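Local coordinates for probable chitinase (Chromobacterium violaceum, PDB 5JH8), which probably binds and hydrolyses chitin with a family 18 glycoside hydrolase domain built on a TIM barrel, at residues Thr19-Ser24 against Glu302-Trp307; Ala29-Asn34 against Cys66-Asp71; Trp185-Val190 against Arg268-Thr273; Ala239-Tyr244 against Leu257-Gly262. All blocks are in the same frame, centred on the assembly; numbering follows the deposited sequence.

Contact 1 of 4, residues Thr19-Ser24 against Glu302-Trp307; sequences TRYAAS and EDDAFW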
loop_
_atom_site.group_PDB
_atom_site.type_symbol
_atom_site.label_atom_id
_atom_site.label_comp_id
_atom_site.label_asym_id
_atom_site.label_seq_id
_atom_site.Cartn_x
_atom_site.Cartn_y
_atom_site.Cartn_z
ATOM N N THR A 19 10.743 -14.927 -2.259
ATOM C CA THR A 19 10.840 -16.353 -2.466
ATOM C C THR A 19 10.443 -17.125 -1.214
ATOM O O THR A 19 9.805 -18.173 -1.320
ATOM C CB THR A 19 12.232 -16.742 -2.985
ATOM O OG1 THR A 19 13.245 -16.372 -2.032
ATOM C CG2 THR A 19 12.539 -16.098 -4.322
ATOM N N ARG A 20 10.753 -16.617 -0.021
ATOM C CA ARG A 20 10.410 -17.353 1.190
ATOM C C ARG A 20 8.902 -17.419 1.391
ATOM O O ARG A 20 8.383 -18.428 1.876
ATOM C CB ARG A 20 11.061 -16.715 2.418
ATOM C CG ARG A 20 10.904 -17.542 3.674
ATOM C CD ARG A 20 11.678 -16.947 4.845
ATOM N NE ARG A 20 11.521 -17.725 6.069
ATOM C CZ ARG A 20 12.284 -18.757 6.404
ATOM N NH1 ARG A 20 13.267 -19.157 5.614
ATOM N NH2 ARG A 20 12.073 -19.378 7.553
ATOM N N TYR A 21 8.180 -16.358 1.026
ATOM C CA TYR A 21 6.780 -16.209 1.407
ATOM C C TYR A 21 5.816 -16.442 0.247
ATOM O O TYR A 21 4.630 -16.122 0.348
ATOM C CB TYR A 21 6.556 -14.866 2.116
ATOM C CG TYR A 21 7.373 -14.774 3.381
ATOM C CD1 TYR A 21 7.239 -15.736 4.378
ATOM C CD2 TYR A 21 8.286 -13.745 3.591
ATOM C CE1 TYR A 21 7.990 -15.694 5.520
ATOM C CE2 TYR A 21 9.033 -13.674 4.738
ATOM C CZ TYR A 21 8.884 -14.656 5.698
ATOM O OH TYR A 21 9.643 -14.554 6.838
ATOM N N ALA A 22 6.290 -17.025 -0.841
ATOM C CA ALA A 22 5.475 -17.192 -2.040
ATOM C C ALA A 22 4.355 -18.227 -1.915
ATOM O O ALA A 22 3.577 -18.369 -2.862
ATOM C CB ALA A 22 6.371 -17.573 -3.219
ATOM N N ALA A 23 4.265 -18.965 -0.815
ATOM C CA ALA A 23 3.087 -19.768 -0.533
ATOM C C ALA A 23 2.046 -18.998 0.269
ATOM O O ALA A 23 0.941 -19.512 0.463
ATOM C CB ALA A 23 3.471 -21.052 0.219
ATOM N N SER A 24 2.381 -17.794 0.740
ATOM C CA SER A 24 1.515 -16.984 1.589
ATOM C C SER A 24 0.793 -15.886 0.828
ATOM O O SER A 24 -0.364 -15.621 1.128
ATOM C CB SER A 24 2.323 -16.328 2.718
ATOM O OG SER A 24 2.845 -17.270 3.640
ATOM N N GLU A 302 9.616 -8.098 7.209
ATOM C CA GLU A 302 8.856 -9.022 8.039
ATOM C C GLU A 302 9.676 -10.243 8.440
ATOM O O GLU A 302 10.840 -10.392 8.082
ATOM C CB GLU A 302 7.554 -9.407 7.332
ATOM C CG GLU A 302 7.650 -10.501 6.260
ATOM C CD GLU A 302 8.159 -10.045 4.916
ATOM O OE1 GLU A 302 9.273 -9.473 4.822
ATOM O OE2 GLU A 302 7.463 -10.294 3.900
ATOM N N ASP A 303 9.034 -11.113 9.209
ATOM C CA ASP A 303 9.552 -12.434 9.514
ATOM C C ASP A 303 8.389 -13.415 9.425
ATOM O O ASP A 303 7.277 -13.051 9.043
ATOM C CB ASP A 303 10.286 -12.465 10.860
ATOM C CG ASP A 303 9.403 -12.102 12.025
ATOM O OD1 ASP A 303 8.195 -12.413 11.983
ATOM O OD2 ASP A 303 9.928 -11.456 12.970
ATOM N N ASP A 304 8.641 -14.681 9.771
ATOM C CA ASP A 304 7.637 -15.716 9.538
ATOM C C ASP A 304 6.358 -15.453 10.323
ATOM O O ASP A 304 5.271 -15.791 9.853
ATOM C CB ASP A 304 8.189 -17.089 9.913
ATOM C CG ASP A 304 9.290 -17.580 8.996
ATOM O OD1 ASP A 304 9.620 -16.926 7.995
ATOM O OD2 ASP A 304 9.811 -18.667 9.315
ATOM N N ALA A 305 6.457 -14.825 11.500
ATOM C CA ALA A 305 5.266 -14.605 12.311
ATOM C C ALA A 305 4.304 -13.625 11.670
ATOM O O ALA A 305 3.098 -13.697 11.915
ATOM C CB ALA A 305 5.636 -14.098 13.700
ATOM N N PHE A 306 4.805 -12.702 10.842
ATOM C CA PHE A 306 3.921 -11.793 10.141
ATOM C C PHE A 306 2.988 -12.553 9.217
ATOM O O PHE A 306 1.764 -12.379 9.262
ATOM C CB PHE A 306 4.754 -10.783 9.342
ATOM C CG PHE A 306 3.914 -9.806 8.576
ATOM C CD1 PHE A 306 3.372 -8.700 9.214
ATOM C CD2 PHE A 306 3.674 -9.968 7.218
ATOM C CE1 PHE A 306 2.603 -7.795 8.518
ATOM C CE2 PHE A 306 2.903 -9.056 6.517
ATOM C CZ PHE A 306 2.392 -7.951 7.175
ATOM N N TRP A 307 3.556 -13.395 8.351
ATOM C CA TRP A 307 2.724 -14.134 7.416
ATOM C C TRP A 307 1.857 -15.180 8.105
ATOM O O TRP A 307 0.750 -15.445 7.636
ATOM C CB TRP A 307 3.580 -14.716 6.289
ATOM C CG TRP A 307 4.051 -13.652 5.345
ATOM C CD1 TRP A 307 5.313 -13.124 5.268
ATOM C CD2 TRP A 307 3.263 -12.954 4.376
ATOM N NE1 TRP A 307 5.349 -12.133 4.311
ATOM C CE2 TRP A 307 4.112 -12.022 3.740
ATOM C CE3 TRP A 307 1.925 -13.016 3.988
ATOM C CZ2 TRP A 307 3.660 -11.179 2.729
ATOM C CZ3 TRP A 307 1.482 -12.183 2.991
ATOM C CH2 TRP A 307 2.348 -11.287 2.367
#
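Y21 meets W307, D304 and E302 with successive parts of its side chain, and reading it outward from the backbone explains most of this contact. Its CB lies over the W307 indole, 3.9 Å from the centroid of the five-membered ring, in a CH-pi contact. Y21 CG follows, 3.2 Å from W307 CD1, which sits over the middle of the phenol ring; the two ring planes are inclined at 32°, so the pair is oblique. The opposite face of the Y21 ring is touched by the R20 chain through R20 CG. Farther out, Y21 CE2 brushes E302 CD at 3.7 Å, and the same carboxylate holds the indole, W307 NE1 donating to the anti lone pair of E302 OE2 at 2.8 Å. At the tip, Y21 OH donates to the anti lone pair of D304 OD1 at 2.6 Å. The syn side of that oxygen takes R20 NE at 2.8 Å, while R20 NH2 reaches D304 OD2, completing a side-on, nearly coplanar salt bridge. The extended R20 chain carries NE to that carboxylate. S24 CB adds a touch to W307 CE3. The contact joins the end of helix 14-20 to the start of helix 304-309, whose F306 and W307 rest on L296 of strand 293-297.

Contact 2 of 4, residues Ala29-Asn34 against Cys66-Asp71; sequences AVDFYN and CVSNVD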
loop_
_atom_site.group_PDB
_atom_site.type_symbol
_atom_site.label_atom_id
_atom_site.label_comp_id
_atom_site.label_asym_id
_atom_site.label_seq_id
_atom_site.Cartn_x
_atom_site.Cartn_y
_atom_site.Cartn_z
ATOM N N ALA A 29 2.688 -6.731 -6.313
ATOM C CA ALA A 29 2.889 -5.434 -6.924
ATOM C C ALA A 29 4.386 -5.168 -7.023
ATOM O O ALA A 29 5.068 -5.074 -6.002
ATOM C CB ALA A 29 2.203 -4.361 -6.097
ATOM N N VAL A 30 4.887 -5.078 -8.250
ATOM C CA VAL A 30 6.317 -4.930 -8.526
ATOM C C VAL A 30 6.583 -3.433 -8.628
ATOM O O VAL A 30 6.352 -2.809 -9.670
ATOM C CB VAL A 30 6.728 -5.703 -9.778
ATOM C CG1 VAL A 30 8.193 -5.531 -10.039
ATOM C CG2 VAL A 30 6.392 -7.194 -9.616
ATOM N N ASP A 31 7.021 -2.854 -7.503
ATOM C CA ASP A 31 7.130 -1.405 -7.290
ATOM C C ASP A 31 8.525 -0.924 -7.694
ATOM O O ASP A 31 9.367 -0.587 -6.856
ATOM C CB ASP A 31 6.830 -1.103 -5.823
ATOM C CG ASP A 31 7.027 0.342 -5.457
ATOM O OD1 ASP A 31 6.426 1.196 -6.128
ATOM O OD2 ASP A 31 7.752 0.622 -4.475
ATOM N N PHE A 32 8.757 -0.905 -9.012
ATOM C CA PHE A 32 10.075 -0.598 -9.557
ATOM C C PHE A 32 10.043 0.425 -10.679
ATOM O O PHE A 32 11.061 0.598 -11.361
ATOM C CB PHE A 32 10.788 -1.886 -10.009
ATOM C CG PHE A 32 11.517 -2.581 -8.895
ATOM C CD1 PHE A 32 10.847 -3.257 -7.894
ATOM C CD2 PHE A 32 12.891 -2.530 -8.845
ATOM C CE1 PHE A 32 11.533 -3.857 -6.860
ATOM C CE2 PHE A 32 13.579 -3.115 -7.817
ATOM C CZ PHE A 32 12.900 -3.787 -6.824
ATOM N N TYR A 33 8.929 1.129 -10.871
ATOM C CA TYR A 33 8.719 1.888 -12.088
ATOM C C TYR A 33 8.111 3.252 -11.795
ATOM O O TYR A 33 7.245 3.391 -10.924
ATOM C CB TYR A 33 7.799 1.115 -13.045
ATOM C CG TYR A 33 8.229 -0.334 -13.205
ATOM C CD1 TYR A 33 9.322 -0.670 -13.978
ATOM C CD2 TYR A 33 7.574 -1.364 -12.523
ATOM C CE1 TYR A 33 9.725 -1.981 -14.102
ATOM C CE2 TYR A 33 7.979 -2.662 -12.640
ATOM C CZ TYR A 33 9.056 -2.978 -13.424
ATOM O OH TYR A 33 9.431 -4.296 -13.552
ATOM N N ASN A 34 8.537 4.240 -12.584
ATOM C CA ASN A 34 7.947 5.571 -12.579
ATOM C C ASN A 34 7.314 5.848 -13.941
ATOM O O ASN A 34 7.518 5.102 -14.912
ATOM C CB ASN A 34 9.012 6.629 -12.260
ATOM C CG ASN A 34 9.592 6.477 -10.860
ATOM O OD1 ASN A 34 8.942 5.957 -9.953
ATOM N ND2 ASN A 34 10.824 6.934 -10.681
ATOM N N CYS A 66 3.811 -1.892 -10.805
ATOM C CA CYS A 66 3.410 -0.785 -9.934
ATOM C C CYS A 66 4.184 0.459 -10.348
ATOM O O CYS A 66 5.416 0.504 -10.239
ATOM C CB CYS A 66 3.611 -1.163 -8.468
ATOM S SG CYS A 66 3.286 0.174 -7.294
ATOM N N VAL A 67 3.439 1.428 -10.863
ATOM C CA VAL A 67 3.983 2.592 -11.548
ATOM C C VAL A 67 3.590 3.850 -10.782
ATOM O O VAL A 67 2.401 4.089 -10.536
ATOM C CB VAL A 67 3.486 2.677 -13.005
ATOM C CG1 VAL A 67 4.103 3.875 -13.695
ATOM C CG2 VAL A 67 3.773 1.393 -13.763
ATOM N N SER A 68 4.587 4.651 -10.438
ATOM C CA SER A 68 4.397 5.804 -9.577
ATOM C C SER A 68 4.687 7.107 -10.318
ATOM O O SER A 68 5.480 7.158 -11.269
ATOM C CB SER A 68 5.301 5.691 -8.339
ATOM O OG SER A 68 5.015 4.505 -7.605
ATOM N N ASN A 69 4.055 8.180 -9.834
ATOM C CA ASN A 69 4.293 9.532 -10.333
ATOM C C ASN A 69 5.375 10.214 -9.500
ATOM O O ASN A 69 5.138 11.202 -8.818
ATOM C CB ASN A 69 3.010 10.356 -10.297
ATOM C CG ASN A 69 2.447 10.488 -8.893
ATOM O OD1 ASN A 69 2.392 9.523 -8.148
ATOM N ND2 ASN A 69 1.993 11.684 -8.538
ATOM N N VAL A 70 6.566 9.640 -9.552
ATOM C CA VAL A 70 7.731 10.131 -8.827
ATOM C C VAL A 70 8.678 10.728 -9.861
ATOM O O VAL A 70 8.946 10.100 -10.893
ATOM C CB VAL A 70 8.390 8.989 -8.025
ATOM C CG1 VAL A 70 9.756 9.411 -7.527
ATOM C CG2 VAL A 70 7.493 8.577 -6.850
ATOM N N ASP A 71 9.179 11.936 -9.583
ATOM C CA ASP A 71 10.013 12.670 -10.519
ATOM C C ASP A 71 11.487 12.308 -10.349
ATOM O O ASP A 71 11.860 11.434 -9.560
ATOM C CB ASP A 71 9.756 14.168 -10.383
ATOM C CG ASP A 71 10.224 14.745 -9.050
ATOM O OD1 ASP A 71 11.058 14.140 -8.344
ATOM O OD2 ASP A 71 9.764 15.858 -8.720
HETATM O O HOH W 1 6.655 2.324 -8.424
HETATM O O HOH W 2 5.598 3.525 -5.237
#
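C66 and V30 open a parallel pairing of neighbouring strands in the TIM barrel of this family 18 glycosidase. C66 N donates to V30 O at 2.9 Å, and S68 N donates to Y33 O at 3.0 Å. Between these two bonds strand 29-34 is kinked by an inverse gamma turn centred on D31, and the short strand segments run at 44° to each other. Beyond the turn, V67 CA and N34 CA make CA-H...O contacts to Y33 O and S68 O respectively, the latter at 3.2 Å. On one face Y33 CB packs on V67 CG2; on the other, C66 SG, anti to its backbone N (chi1 175°), lies beside the D31 carboxylate. In a second shell, S9 OG is hydrogen-bonded to D31 OD2, and two waters lie in hydrogen-bonding reach of D31 OD1, each 2.6 Å away. In the conformers described both waters bridge D31 OD1 and S68 OG, a link left uncertain by a second conformer of each residue. Farther out, D111 of strand 107-111 touches C66 and S68, and the same aspartate lines the pocket that holds the bound histidine. One of the two waters reaches back to the strand pairing itself and lies 2.8 Å from Y33 O.

Contact 3 of 4, residues Trp185-Val190 against Arg268-Thr273; sequences WDPGPV and RHTVWT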
loop_
_atom_site.group_PDB
_atom_site.type_symbol
_atom_site.label_atom_id
_atom_site.label_comp_id
_atom_site.label_asym_id
_atom_site.label_seq_id
_atom_site.Cartn_x
_atom_site.Cartn_y
_atom_site.Cartn_z
ATOM N N TRP A 185 4.463 13.660 12.163
ATOM C CA TRP A 185 3.299 14.047 12.950
ATOM C C TRP A 185 3.459 13.548 14.387
ATOM O O TRP A 185 4.513 13.060 14.792
ATOM C CB TRP A 185 2.011 13.506 12.325
ATOM C CG TRP A 185 1.753 13.922 10.910
ATOM C CD1 TRP A 185 2.329 14.946 10.196
ATOM C CD2 TRP A 185 0.827 13.299 10.034
ATOM N NE1 TRP A 185 1.808 14.984 8.921
ATOM C CE2 TRP A 185 0.890 13.968 8.796
ATOM C CE3 TRP A 185 -0.048 12.219 10.174
ATOM C CZ2 TRP A 185 0.094 13.594 7.704
ATOM C CZ3 TRP A 185 -0.816 11.840 9.093
ATOM C CH2 TRP A 185 -0.752 12.531 7.877
ATOM N N ASP A 186 2.387 13.685 15.168
ATOM C CA ASP A 186 2.393 13.180 16.534
ATOM C C ASP A 186 2.389 11.652 16.532
ATOM O O ASP A 186 1.796 11.033 15.649
ATOM C CB ASP A 186 1.132 13.622 17.285
ATOM C CG ASP A 186 1.115 15.101 17.637
ATOM O OD1 ASP A 186 2.167 15.762 17.548
ATOM O OD2 ASP A 186 0.028 15.596 18.011
ATOM N N PRO A 187 2.966 11.020 17.555
ATOM C CA PRO A 187 2.840 9.559 17.670
ATOM C C PRO A 187 1.389 9.117 17.759
ATOM O O PRO A 187 0.559 9.748 18.411
ATOM C CB PRO A 187 3.599 9.239 18.966
ATOM C CG PRO A 187 4.540 10.393 19.166
ATOM C CD PRO A 187 3.823 11.582 18.615
ATOM N N GLY A 188 1.112 7.969 17.161
ATOM C CA GLY A 188 -0.150 7.293 17.327
ATOM C C GLY A 188 -0.177 6.047 16.478
ATOM O O GLY A 188 0.758 5.796 15.715
ATOM N N PRO A 189 -1.266 5.294 16.562
ATOM C CA PRO A 189 -1.399 4.103 15.731
ATOM C C PRO A 189 -1.125 4.413 14.266
ATOM O O PRO A 189 -1.602 5.409 13.707
ATOM C CB PRO A 189 -2.853 3.686 15.950
ATOM C CG PRO A 189 -3.188 4.188 17.318
ATOM C CD PRO A 189 -2.414 5.479 17.468
ATOM N N VAL A 190 -0.383 3.507 13.640
ATOM C CA VAL A 190 -0.048 3.625 12.222
ATOM C C VAL A 190 -1.141 3.055 11.331
ATOM O O VAL A 190 -1.313 3.494 10.192
ATOM C CB VAL A 190 1.312 2.941 11.980
ATOM C CG1 VAL A 190 1.675 2.953 10.510
ATOM C CG2 VAL A 190 2.377 3.631 12.818
ATOM N N ARG A 268 12.679 10.481 25.424
ATOM C CA ARG A 268 11.703 9.432 25.683
ATOM C C ARG A 268 10.994 9.113 24.378
ATOM O O ARG A 268 10.194 9.919 23.883
ATOM C CB ARG A 268 10.694 9.841 26.749
ATOM C CG ARG A 268 9.701 8.719 27.045
ATOM C CD ARG A 268 8.833 9.001 28.253
ATOM N NE ARG A 268 7.886 7.915 28.514
ATOM C CZ ARG A 268 6.607 7.916 28.145
ATOM N NH1 ARG A 268 6.090 8.949 27.485
ATOM N NH2 ARG A 268 5.837 6.876 28.443
ATOM N N HIS A 269 11.279 7.931 23.834
ATOM C CA HIS A 269 10.704 7.491 22.572
ATOM C C HIS A 269 9.340 6.857 22.775
ATOM O O HIS A 269 9.029 6.332 23.852
ATOM C CB HIS A 269 11.635 6.472 21.919
ATOM C CG HIS A 269 12.836 7.085 21.282
ATOM N ND1 HIS A 269 13.143 6.917 19.949
ATOM C CD2 HIS A 269 13.801 7.884 21.794
ATOM C CE1 HIS A 269 14.257 7.573 19.673
ATOM N NE2 HIS A 269 14.672 8.173 20.774
ATOM N N THR A 270 8.535 6.901 21.714
ATOM C CA THR A 270 7.239 6.253 21.663
ATOM C C THR A 270 7.178 5.461 20.366
ATOM O O THR A 270 7.423 6.017 19.291
ATOM C CB THR A 270 6.119 7.297 21.629
ATOM O OG1 THR A 270 6.202 8.135 22.775
ATOM C CG2 THR A 270 4.776 6.672 21.665
ATOM N N VAL A 271 6.867 4.171 20.467
ATOM C CA VAL A 271 6.695 3.313 19.308
ATOM C C VAL A 271 5.236 2.917 19.210
ATOM O O VAL A 271 4.612 2.580 20.213
ATOM C CB VAL A 271 7.567 2.044 19.436
ATOM C CG1 VAL A 271 7.287 1.051 18.298
ATOM C CG2 VAL A 271 9.040 2.415 19.499
ATOM N N TRP A 272 4.704 2.938 17.998
ATOM C CA TRP A 272 3.426 2.314 17.671
ATOM C C TRP A 272 3.658 1.340 16.524
ATOM O O TRP A 272 4.256 1.716 15.508
ATOM C CB TRP A 272 2.380 3.344 17.259
ATOM C CG TRP A 272 1.802 4.101 18.407
ATOM C CD1 TRP A 272 2.258 5.281 18.917
ATOM C CD2 TRP A 272 0.652 3.747 19.183
ATOM N NE1 TRP A 272 1.457 5.693 19.955
ATOM C CE2 TRP A 272 0.468 4.764 20.142
ATOM C CE3 TRP A 272 -0.234 2.676 19.167
ATOM C CZ2 TRP A 272 -0.569 4.727 21.086
ATOM C CZ3 TRP A 272 -1.247 2.641 20.081
ATOM C CH2 TRP A 272 -1.420 3.660 21.026
ATOM N N THR A 273 3.201 0.096 16.686
ATOM C CA THR A 273 3.409 -0.923 15.672
ATOM C C THR A 273 2.326 -1.987 15.818
ATOM O O THR A 273 1.304 -1.793 16.493
ATOM C CB THR A 273 4.843 -1.465 15.728
ATOM O OG1 THR A 273 5.069 -2.254 14.561
ATOM C CG2 THR A 273 5.091 -2.254 16.998
HETATM O O HOH W 3 0.818 1.226 14.930
#
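W272 turns its indole to G188 and P189 through two torsions: CG stands anti to the carbonyl carbon (chi1 -76°), and a chi2 of 91° sets the ring plane crosswise to the CA-CB-CG plane. One broad face of the indole thereby receives the loop backbone. G188 CA lies 3.6 Å from the centroid of the five-membered ring, and P189 CD lies 3.8 Å from that of the six-membered ring, only 5° off its normal; both are CH-pi contacts. G188 itself runs fully extended, with its CA against the indole. P189 and the indole lie side by side and point the same way, with P189 CG 3.7 Å from W272 CZ3. Toward the strand's beginning, P187 CB meets T270 CG2 at 3.9 Å, while the T270 hydroxyl lies close to the N260 side chain. At the other end V190 CG2 approaches W272 O at 3.8 Å, and V190 N donates to a water at 2.9 Å, which makes a weak bond to T273 O. G188 and P189 thus lie over the W272 face, with P187 beside it against T270. The contact joins the loop after barrel strand 172-176 to strand 268-273, and V190 touches Y219 and Y221, two tyrosines of the pocket that holds the modified selenomethionine.

Contact 4 of 4, residues Ala239-Tyr244 against Leu257-Gly262; sequences ALIARY and LTFNYG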
loop_
_atom_site.group_PDB
_atom_site.type_symbol
_atom_site.label_atom_id
_atom_site.label_comp_id
_atom_site.label_asym_id
_atom_site.label_seq_id
_atom_site.Cartn_x
_atom_site.Cartn_y
_atom_site.Cartn_z
ATOM N N ALA A 239 13.488 -7.155 19.100
ATOM C CA ALA A 239 14.833 -6.793 19.527
ATOM C C ALA A 239 14.845 -5.430 20.202
ATOM O O ALA A 239 15.612 -5.211 21.146
ATOM C CB ALA A 239 15.783 -6.810 18.333
ATOM N N LEU A 240 14.038 -4.486 19.708
ATOM C CA LEU A 240 14.014 -3.162 20.317
ATOM C C LEU A 240 13.395 -3.213 21.708
ATOM O O LEU A 240 13.916 -2.607 22.656
ATOM C CB LEU A 240 13.276 -2.181 19.412
ATOM C CG LEU A 240 13.315 -0.716 19.857
ATOM C CD1 LEU A 240 14.723 -0.150 19.866
ATOM C CD2 LEU A 240 12.423 0.099 18.955
ATOM N N ILE A 241 12.277 -3.924 21.849
ATOM C CA ILE A 241 11.681 -4.128 23.165
ATOM C C ILE A 241 12.716 -4.703 24.123
ATOM O O ILE A 241 12.862 -4.236 25.259
ATOM C CB ILE A 241 10.439 -5.028 23.031
ATOM C CG1 ILE A 241 9.357 -4.278 22.257
ATOM C CG2 ILE A 241 9.933 -5.479 24.398
ATOM C CD1 ILE A 241 8.146 -5.149 21.894
ATOM N N ALA A 242 13.473 -5.704 23.667
ATOM C CA ALA A 242 14.435 -6.369 24.538
ATOM C C ALA A 242 15.609 -5.459 24.873
ATOM O O ALA A 242 16.115 -5.481 26.001
ATOM C CB ALA A 242 14.922 -7.653 23.873
ATOM N N ARG A 243 16.057 -4.651 23.908
ATOM C CA ARG A 243 17.177 -3.757 24.159
ATOM C C ARG A 243 16.908 -2.858 25.361
ATOM O O ARG A 243 17.796 -2.646 26.194
ATOM C CB ARG A 243 17.463 -2.924 22.909
ATOM C CG ARG A 243 18.601 -1.941 23.093
ATOM C CD ARG A 243 18.831 -1.092 21.866
ATOM N NE ARG A 243 19.852 -0.075 22.112
ATOM C CZ ARG A 243 20.167 0.896 21.261
ATOM N NH1 ARG A 243 19.534 0.996 20.099
ATOM N NH2 ARG A 243 21.116 1.773 21.576
ATOM N N TYR A 244 15.691 -2.339 25.481
ATOM C CA TYR A 244 15.351 -1.379 26.521
ATOM C C TYR A 244 14.523 -1.985 27.643
ATOM O O TYR A 244 14.151 -1.269 28.576
ATOM C CB TYR A 244 14.612 -0.193 25.905
ATOM C CG TYR A 244 15.496 0.617 24.999
ATOM C CD1 TYR A 244 16.422 1.503 25.527
ATOM C CD2 TYR A 244 15.419 0.490 23.619
ATOM C CE1 TYR A 244 17.244 2.249 24.714
ATOM C CE2 TYR A 244 16.245 1.237 22.791
ATOM C CZ TYR A 244 17.154 2.112 23.347
ATOM O OH TYR A 244 17.975 2.857 22.533
ATOM N N LEU A 257 -0.062 -1.943 19.004
ATOM C CA LEU A 257 0.895 -2.157 20.071
ATOM C C LEU A 257 1.719 -0.895 20.274
ATOM O O LEU A 257 2.198 -0.304 19.299
ATOM C CB LEU A 257 1.801 -3.329 19.720
ATOM C CG LEU A 257 2.687 -3.816 20.858
ATOM C CD1 LEU A 257 1.870 -4.608 21.862
ATOM C CD2 LEU A 257 3.835 -4.648 20.299
ATOM N N THR A 258 1.905 -0.485 21.535
ATOM C CA THR A 258 2.720 0.689 21.816
ATOM C C THR A 258 3.681 0.406 22.960
ATOM O O THR A 258 3.405 -0.398 23.850
ATOM C CB THR A 258 1.851 1.928 22.084
ATOM O OG1 THR A 258 2.675 3.096 22.180
ATOM C CG2 THR A 258 1.045 1.802 23.347
ATOM N N PHE A 259 4.821 1.085 22.938
ATOM C CA PHE A 259 5.734 1.060 24.069
ATOM C C PHE A 259 6.586 2.309 24.033
ATOM O O PHE A 259 6.666 3.002 23.020
ATOM C CB PHE A 259 6.593 -0.213 24.141
ATOM C CG PHE A 259 7.439 -0.491 22.923
ATOM C CD1 PHE A 259 6.918 -1.200 21.850
ATOM C CD2 PHE A 259 8.782 -0.124 22.881
ATOM C CE1 PHE A 259 7.690 -1.487 20.758
ATOM C CE2 PHE A 259 9.558 -0.429 21.772
ATOM C CZ PHE A 259 9.002 -1.116 20.727
ATOM N N ASN A 260 7.202 2.591 25.171
ATOM C CA ASN A 260 8.111 3.704 25.304
ATOM C C ASN A 260 9.443 3.200 25.819
ATOM O O ASN A 260 9.555 2.104 26.379
ATOM C CB ASN A 260 7.594 4.725 26.315
ATOM C CG ASN A 260 6.296 5.333 25.896
ATOM O OD1 ASN A 260 6.258 6.302 25.132
ATOM N ND2 ASN A 260 5.205 4.773 26.403
ATOM N N TYR A 261 10.453 4.045 25.645
ATOM C CA TYR A 261 11.750 3.756 26.225
ATOM C C TYR A 261 12.551 5.044 26.331
ATOM O O TYR A 261 12.289 6.021 25.625
ATOM C CB TYR A 261 12.486 2.689 25.418
ATOM C CG TYR A 261 12.889 3.065 24.000
ATOM C CD1 TYR A 261 14.096 3.688 23.757
ATOM C CD2 TYR A 261 12.085 2.758 22.907
ATOM C CE1 TYR A 261 14.499 4.004 22.472
ATOM C CE2 TYR A 261 12.484 3.066 21.613
ATOM C CZ TYR A 261 13.692 3.695 21.407
ATOM O OH TYR A 261 14.106 4.004 20.142
ATOM N N GLY A 262 13.520 5.044 27.244
ATOM C CA GLY A 262 14.425 6.156 27.404
ATOM C C GLY A 262 15.731 5.865 26.700
ATOM O O GLY A 262 16.430 4.907 27.039
HETATM O O HOH W 4 16.754 3.825 19.766
#
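Y244 and Y261 form an offset stack, with centroids 3.9 Å apart and planes at 18°. Y261 CD1 lies over the middle of the Y244 ring, whose opposite face is touched toward its rim by R243 CG, while L240 CD1 approaches its edge. In return, Y244 CE2 stands 3.2 Å above the plane of the Y261 ring. Two residues earlier in the strand, I241 CG1 lies over the F259 face, 3.7 Å from the centroid in a CH-pi contact, and L240 CD2 comes to the ring's edge at 4.0 Å from F259 CZ. The same methyl meets Y261 CE2, so one leucine branch touches both strand aromatics. Both CB atoms of F259 and Y261 point to the helix, and CG stands between the backbone N and the carbonyl carbon (chi1 58° and 65°). At the phenolic ends a water donates to Y261 OH at 2.7 Å and lies 3.2 Å from Y244 OH; Y261 OH is also hydrogen-bonded to D222. H269 stacks on Y261 from the neighbouring strand. Helix 237-244 thus packs on strand 256-262, which pairs with 249-251 and 268-273, in a region between barrel strands 212-222 and 293-297 consistent with the alpha+beta insertion of many family 18 chitinases.

Overall arrangement
Contact 2 lies in the barrel, contact 1 links early and late parts of the chain, and contacts 3 and 4 share two adjacent strands. Contact 2 comes nearest to the bound histidine, about 5 Å from the D31 side chain. Contacts 2 and 3 are equally near the modified selenomethionine, the side chains of D31 and V190 each lying about 7 Å from it, although the centres of these contacts are 28 Å apart. Contacts 3 and 4, with centres 12 Å apart, touch directly, H269 N meeting Y261 O at 2.8 Å as the antiparallel strands pair. Contact 1 is more remote, its W307 side chain about 13 Å from the histidine.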